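Side-chain contacts in guanidinopropionase (Pseudomonas aeruginosa, PDB 3NIQ), which hydrolyses 3-guanidinopropanoate to beta-alanine and urea, using two manganese ions in each subunit of a homohexamer: residues D152-D155 with R156-G159; P162-H165 with G166-F169; P95-L98 with L99-L102. All coordinates share one frame; numbering follows the deposited sequence.

Contact 1 (D152-D155 with R156-G159); sequences DTND and RYFG. With MN (manganese (II) ion), chain D.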
loop_
_atom_site.group_PDB
_atom_site.type_symbol
_atom_site.label_atom_id
_atom_site.label_comp_id
_atom_site.label_asym_id
_atom_site.label_seq_id
_atom_site.Cartn_x
_atom_site.Cartn_y
_atom_site.Cartn_z
ATOM N N ASP A 152 -24.962 -5.305 -17.379
ATOM C CA ASP A 152 -24.193 -4.911 -18.576
ATOM C C ASP A 152 -25.068 -4.966 -19.837
ATOM O O ASP A 152 -24.619 -5.378 -20.915
ATOM C CB ASP A 152 -22.974 -5.830 -18.801
ATOM C CG ASP A 152 -21.903 -5.671 -17.732
ATOM O OD1 ASP A 152 -22.011 -4.729 -16.938
ATOM O OD2 ASP A 152 -20.964 -6.498 -17.683
ATOM N N THR A 153 -26.331 -4.603 -19.683
ATOM C CA THR A 153 -27.234 -4.533 -20.824
ATOM C C THR A 153 -27.764 -3.107 -20.988
ATOM O O THR A 153 -28.909 -2.907 -21.412
ATOM C CB THR A 153 -28.430 -5.494 -20.664
ATOM O OG1 THR A 153 -29.003 -5.329 -19.356
ATOM C CG2 THR A 153 -28.000 -6.933 -20.847
ATOM N N ASN A 154 -26.938 -2.119 -20.654
ATOM C CA ASN A 154 -27.308 -0.726 -20.906
ATOM C C ASN A 154 -27.331 -0.434 -22.393
ATOM O O ASN A 154 -26.834 -1.226 -23.192
ATOM C CB ASN A 154 -26.379 0.237 -20.178
ATOM C CG ASN A 154 -26.539 0.163 -18.681
ATOM O OD1 ASN A 154 -27.618 -0.129 -18.173
ATOM N ND2 ASN A 154 -25.460 0.405 -17.965
ATOM N N ASP A 155 -27.945 0.684 -22.759
ATOM C CA ASP A 155 -28.138 1.035 -24.155
ATOM C C ASP A 155 -27.057 2.020 -24.623
ATOM O O ASP A 155 -26.201 1.671 -25.445
ATOM C CB ASP A 155 -29.575 1.577 -24.373
ATOM C CG ASP A 155 -29.904 1.843 -25.855
ATOM O OD1 ASP A 155 -29.352 1.166 -26.743
ATOM O OD2 ASP A 155 -30.737 2.734 -26.125
ATOM N N ARG A 156 -27.087 3.242 -24.100
ATOM C CA ARG A 156 -26.153 4.288 -24.539
ATOM C C ARG A 156 -25.514 4.981 -23.342
ATOM O O ARG A 156 -26.116 5.029 -22.273
ATOM C CB ARG A 156 -26.877 5.346 -25.404
ATOM C CG ARG A 156 -27.551 4.841 -26.690
ATOM C CD ARG A 156 -26.533 4.373 -27.734
ATOM N NE ARG A 156 -27.092 4.259 -29.087
ATOM C CZ ARG A 156 -27.551 3.134 -29.638
ATOM N NH1 ARG A 156 -27.555 1.987 -28.969
ATOM N NH2 ARG A 156 -28.018 3.153 -30.875
ATOM N N TYR A 157 -24.306 5.523 -23.529
ATOM C CA TYR A 157 -23.647 6.362 -22.511
ATOM C C TYR A 157 -23.230 7.707 -23.103
ATOM O O TYR A 157 -22.818 7.771 -24.257
ATOM C CB TYR A 157 -22.397 5.680 -21.947
ATOM C CG TYR A 157 -22.658 4.567 -20.949
ATOM C CD1 TYR A 157 -22.542 4.788 -19.568
ATOM C CD2 TYR A 157 -23.016 3.291 -21.382
ATOM C CE1 TYR A 157 -22.775 3.749 -18.647
ATOM C CE2 TYR A 157 -23.241 2.254 -20.479
ATOM C CZ TYR A 157 -23.120 2.483 -19.126
ATOM O OH TYR A 157 -23.350 1.438 -18.267
ATOM N N PHE A 158 -23.329 8.770 -22.304
ATOM C CA PHE A 158 -22.866 10.113 -22.705
ATOM C C PHE A 158 -23.229 10.432 -24.160
ATOM O O PHE A 158 -22.354 10.728 -24.978
ATOM C CB PHE A 158 -21.341 10.255 -22.494
ATOM C CG PHE A 158 -20.844 9.725 -21.160
ATOM C CD1 PHE A 158 -20.966 10.497 -19.997
ATOM C CD2 PHE A 158 -20.242 8.461 -21.070
ATOM C CE1 PHE A 158 -20.506 10.017 -18.766
ATOM C CE2 PHE A 158 -19.777 7.963 -19.838
ATOM C CZ PHE A 158 -19.906 8.732 -18.688
ATOM N N GLY A 159 -24.515 10.342 -24.491
ATOM C CA GLY A 159 -24.971 10.607 -25.854
ATOM C C GLY A 159 -25.298 9.340 -26.627
ATOM O O GLY A 159 -26.130 8.533 -26.202
HETATM MN MN MN D . -19.367 -6.800 -16.215
HETATM O O HOH W 1 -20.117 -4.741 -15.185
#
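N154 and Y157 meet amide to phenol, three residues apart in a loop with no regular helix or strand. The amide plane stands 61° from the plane of the ring, so the two groups are not stacked; the amide nitrogen reaches the hydroxyl instead. N154 ND2 donates to Y157 OH, with the two atoms modelled 2.4 Å apart, a very short separation whose exact value is doubtful. Behind this polar contact N154 CB comes 3.7 Å from Y157 CE2, the two side chains crossing at a slant. T49, and T164 and T167 farther along the same loop, also touch the ring.

The next pair is built differently. D155 and R156 are neighbours in sequence, yet the arginine bends at its second torsion (chi2 -68°), folding back so that R156 CD comes 3.6 Å from D155 O. This return brings R156 NH1 to D155 OD1, a salt bridge of 3.0 Å. Carboxylate and guanidinium planes are turned 56° apart, so a single nitrogen makes the bridge rather than a flat two-pronged pairing. R170 and R171 form further, long and weak ion pairs with D155 OD1.

At the start of the loop, D152 OD2 binds manganese at 2.2 Å, in a site completed by H126, D148 and D240. The other oxygen, D152 OD1, accepts from a water 2.6 Å away, and that water is itself 2.4 Å from the metal. One carboxylate thus both holds the ion and orients a metal-bound water, while the arginines about D155 would be expected to favour its negative form.

Contact 2 (P162-H165 with G166-F169); sequences PYTH and GTPF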
loop_
_atom_site.group_PDB
_atom_site.type_symbol
_atom_site.label_atom_id
_atom_site.label_comp_id
_atom_site.label_asym_id
_atom_site.label_seq_id
_atom_site.Cartn_x
_atom_site.Cartn_y
_atom_site.Cartn_z
ATOM N N PRO A 162 -22.676 3.446 -28.161
ATOM C CA PRO A 162 -23.341 2.179 -27.872
ATOM C C PRO A 162 -22.395 1.107 -27.325
ATOM O O PRO A 162 -22.832 -0.012 -27.046
ATOM C CB PRO A 162 -23.885 1.758 -29.247
ATOM C CG PRO A 162 -22.939 2.344 -30.230
ATOM C CD PRO A 162 -22.322 3.580 -29.589
ATOM N N TYR A 163 -21.116 1.453 -27.175
ATOM C CA TYR A 163 -20.107 0.488 -26.769
ATOM C C TYR A 163 -19.367 0.914 -25.511
ATOM O O TYR A 163 -18.506 1.783 -25.562
ATOM C CB TYR A 163 -19.115 0.262 -27.904
ATOM C CG TYR A 163 -19.783 -0.177 -29.182
ATOM C CD1 TYR A 163 -20.548 -1.345 -29.212
ATOM C CD2 TYR A 163 -19.657 0.573 -30.365
ATOM C CE1 TYR A 163 -21.162 -1.765 -30.365
ATOM C CE2 TYR A 163 -20.281 0.147 -31.553
ATOM C CZ TYR A 163 -21.030 -1.026 -31.529
ATOM O OH TYR A 163 -21.665 -1.478 -32.660
ATOM N N THR A 164 -19.732 0.314 -24.380
ATOM C CA THR A 164 -19.002 0.506 -23.125
ATOM C C THR A 164 -19.015 -0.841 -22.431
ATOM O O THR A 164 -19.725 -1.758 -22.854
ATOM C CB THR A 164 -19.689 1.510 -22.173
ATOM O OG1 THR A 164 -20.867 0.904 -21.640
ATOM C CG2 THR A 164 -20.058 2.827 -22.894
ATOM N N HIS A 165 -18.242 -0.961 -21.360
ATOM C CA HIS A 165 -18.245 -2.192 -20.580
ATOM C C HIS A 165 -19.626 -2.464 -19.964
ATOM O O HIS A 165 -19.870 -3.543 -19.448
ATOM C CB HIS A 165 -17.138 -2.172 -19.515
ATOM C CG HIS A 165 -17.327 -1.137 -18.448
ATOM N ND1 HIS A 165 -16.679 -1.201 -17.229
ATOM C CD2 HIS A 165 -18.078 -0.009 -18.418
ATOM C CE1 HIS A 165 -17.022 -0.152 -16.499
ATOM N NE2 HIS A 165 -17.876 0.582 -17.197
ATOM N N GLY A 166 -20.525 -1.485 -20.046
ATOM C CA GLY A 166 -21.883 -1.647 -19.537
ATOM C C GLY A 166 -22.928 -1.965 -20.603
ATOM O O GLY A 166 -24.094 -2.122 -20.277
ATOM N N THR A 167 -22.522 -2.077 -21.872
ATOM C CA THR A 167 -23.482 -2.411 -22.952
ATOM C C THR A 167 -23.295 -3.757 -23.684
ATOM O O THR A 167 -24.096 -4.087 -24.565
ATOM C CB THR A 167 -23.490 -1.347 -24.063
ATOM O OG1 THR A 167 -22.206 -1.311 -24.687
ATOM C CG2 THR A 167 -23.878 0.043 -23.519
ATOM N N PRO A 168 -22.256 -4.536 -23.343
ATOM C CA PRO A 168 -21.900 -5.572 -24.332
ATOM C C PRO A 168 -22.993 -6.621 -24.590
ATOM O O PRO A 168 -23.132 -7.101 -25.719
ATOM C CB PRO A 168 -20.661 -6.220 -23.725
ATOM C CG PRO A 168 -20.825 -6.032 -22.231
ATOM C CD PRO A 168 -21.450 -4.655 -22.112
ATOM N N PHE A 169 -23.739 -7.010 -23.565
ATOM C CA PHE A 169 -24.688 -8.096 -23.753
ATOM C C PHE A 169 -25.979 -7.625 -24.391
ATOM O O PHE A 169 -26.700 -8.424 -24.996
ATOM C CB PHE A 169 -24.884 -8.873 -22.443
ATOM C CG PHE A 169 -23.617 -9.501 -21.977
ATOM C CD1 PHE A 169 -23.073 -9.188 -20.733
ATOM C CD2 PHE A 169 -22.895 -10.329 -22.846
ATOM C CE1 PHE A 169 -21.842 -9.731 -20.338
ATOM C CE2 PHE A 169 -21.675 -10.868 -22.471
ATOM C CZ PHE A 169 -21.139 -10.565 -21.201
#
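A type I beta turn from T164 to T167 leads directly into helix 168-174, within the metal-site loop of this arginase-family enzyme. Its two threonines bind each other twice. T167 N donates to T164 O at 3.0 Å, the bond that closes the turn, and in the reverse direction T164 N donates to T167 OG1, also at 3.0 Å and nearly straight (170°). The second bond depends on the T167 side chain: with chi1 at 63°, OG1 is tucked between its own backbone N and carbonyl carbon and faces back across the turn. The hydroxyl proton then has two carbonyl oxygens nearby, P162 O at 2.8 Å and T164 O at 3.1 Å. P162 O also accepts from R171 NE.

On the T164 side, OG1 lies 2.9 Å from G166 N and accepts from it, although the position of that nitrogen is less sure. G166 and T167 are followed by the first helical residue, P168, whose CD rests 3.3 Å from H165 O. The chain passes straight from the turn into helix 168-174, after strand 142-147 in the parallel alpha/beta fold of arginases.

H165 is a corner residue of the turn, and its CB points away from the 166-169 segment. Both ring nitrogens are engaged elsewhere, NE2 with T49 OG1 and ND1 with E284 OE2, which fixes the imidazole's rotation; the H165 side chain lies about 6 Å from a bound manganese ion at nearest atoms. At the other end, P162 CG sits 3.6 Å above one face of the Y163 ring, offset toward the rim. The F169 ring meets the imidazole of the metal ligand H126 edge-to-face, in the second shell of the manganese site.

Contact 3 (P95-L98 with L99-L102); sequences PIDL and LDSL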
loop_
_atom_site.group_PDB
_atom_site.type_symbol
_atom_site.label_atom_id
_atom_site.label_comp_id
_atom_site.label_asym_id
_atom_site.label_seq_id
_atom_site.Cartn_x
_atom_site.Cartn_y
_atom_site.Cartn_z
ATOM N N PRO A 95 -5.355 1.322 -27.492
ATOM C CA PRO A 95 -5.825 2.047 -26.295
ATOM C C PRO A 95 -6.435 3.428 -26.585
ATOM O O PRO A 95 -7.095 4.010 -25.712
ATOM C CB PRO A 95 -4.563 2.191 -25.449
ATOM C CG PRO A 95 -3.414 2.140 -26.467
ATOM C CD PRO A 95 -3.886 1.145 -27.510
ATOM N N ILE A 96 -6.215 3.933 -27.794
ATOM C CA ILE A 96 -6.652 5.271 -28.184
ATOM C C ILE A 96 -7.979 5.276 -28.948
ATOM O O ILE A 96 -8.716 6.264 -28.919
ATOM C CB ILE A 96 -5.558 5.969 -29.054
ATOM C CG1 ILE A 96 -4.257 6.092 -28.266
ATOM C CG2 ILE A 96 -6.020 7.357 -29.557
ATOM C CD1 ILE A 96 -4.415 6.772 -26.876
ATOM N N ASP A 97 -8.274 4.171 -29.620
ATOM C CA ASP A 97 -9.367 4.095 -30.590
ATOM C C ASP A 97 -10.192 2.847 -30.319
ATOM O O ASP A 97 -9.779 1.730 -30.653
ATOM C CB ASP A 97 -8.775 4.036 -32.010
ATOM C CG ASP A 97 -9.836 4.021 -33.102
ATOM O OD1 ASP A 97 -11.029 3.728 -32.821
ATOM O OD2 ASP A 97 -9.467 4.305 -34.262
ATOM N N LEU A 98 -11.348 3.057 -29.712
ATOM C CA LEU A 98 -12.241 2.015 -29.253
ATOM C C LEU A 98 -12.773 1.168 -30.415
ATOM O O LEU A 98 -12.772 -0.063 -30.353
ATOM C CB LEU A 98 -13.393 2.674 -28.493
ATOM C CG LEU A 98 -14.443 1.835 -27.766
ATOM C CD1 LEU A 98 -15.191 2.724 -26.775
ATOM C CD2 LEU A 98 -15.442 1.238 -28.741
ATOM N N LEU A 99 -13.206 1.842 -31.475
ATOM C CA LEU A 99 -13.768 1.159 -32.642
ATOM C C LEU A 99 -12.714 0.334 -33.359
ATOM O O LEU A 99 -12.976 -0.789 -33.790
ATOM C CB LEU A 99 -14.421 2.157 -33.596
ATOM C CG LEU A 99 -15.674 2.913 -33.137
ATOM C CD1 LEU A 99 -16.227 3.733 -34.305
ATOM C CD2 LEU A 99 -16.776 2.006 -32.567
ATOM N N ASP A 100 -11.501 0.867 -33.450
ATOM C CA ASP A 100 -10.400 0.090 -34.000
ATOM C C ASP A 100 -10.073 -1.169 -33.153
ATOM O O ASP A 100 -9.791 -2.237 -33.716
ATOM C CB ASP A 100 -9.161 0.958 -34.173
ATOM C CG ASP A 100 -8.042 0.234 -34.888
ATOM O OD1 ASP A 100 -8.296 -0.288 -35.990
ATOM O OD2 ASP A 100 -6.909 0.194 -34.354
ATOM N N SER A 101 -10.111 -1.051 -31.820
ATOM C CA SER A 101 -9.846 -2.217 -30.953
ATOM C C SER A 101 -10.893 -3.306 -31.127
ATOM O O SER A 101 -10.550 -4.478 -31.256
ATOM C CB SER A 101 -9.739 -1.821 -29.485
ATOM O OG SER A 101 -8.534 -1.132 -29.257
ATOM N N LEU A 102 -12.159 -2.901 -31.190
ATOM C CA LEU A 102 -13.277 -3.804 -31.449
ATOM C C LEU A 102 -13.058 -4.593 -32.724
ATOM O O LEU A 102 -13.233 -5.831 -32.744
ATOM C CB LEU A 102 -14.583 -3.027 -31.587
ATOM C CG LEU A 102 -15.383 -2.607 -30.367
ATOM C CD1 LEU A 102 -16.634 -1.856 -30.832
ATOM C CD2 LEU A 102 -15.765 -3.832 -29.482
#
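D97 is the N-cap of helix 98-114, its carboxylate accepting from D100 N in a textbook example of an aspartate serving a first-turn amide. Its CG is swung opposite the backbone N (chi1 -177°), which carries the carboxylate over the helix end. There D97 OD1 receives D100 N at 3.0 Å; the bond is nearly straight (171°), though the donor stands well above the carboxylate plane, 69° out of it. The two aspartate side chains run at about a right angle to each other, and D100 CB lies 3.3 Å from D97 CG.

The D100 carboxylate itself faces other partners: R103 and R104 pair with its OD1 and OD2 respectively, and N94 ND2 also donates to OD2. The two arginines probably offset the nearness of the D97 charge.

Backbone bonds continue the turn, S101 N to D97 O and L102 N to L98 O, each 3.0 Å long, while S101 OG bonds N94 N.

L98 takes the other flank of the helix. An extended conformation (both chi1 and chi2 near 180°) lays it alongside L102, the two side chains pointing the same way. The branch that makes the leucine contacts is L98 CD2, 3.9 Å from L102 CD1 and 4.1 Å from L99 CD2.

Overall arrangement
Contacts 1 and 2 lie on the loop after strand 142-147, contact 2 running into the start of helix 168-174, with centres 6 Å apart. Two probable backbone hydrogen bonds join them: N154 N to G166 O at 2.9 Å, and D152 O to F169 N at 3.2 Å, the latter tying D152, a manganese ligand, to the helix start. Contact 3 lies about 14 Å from contact 2 and about 17 Å from contact 1, centre to centre. Y163 bridges contacts 2 and 3, with Y163 CD2 3.9 Å from L102 CD1. Between subunits, P95 (contact 3) packs on F158 of a neighbouring subunit (contact 1), and T164 (contact 2) on I96 of a neighbouring subunit (contact 3).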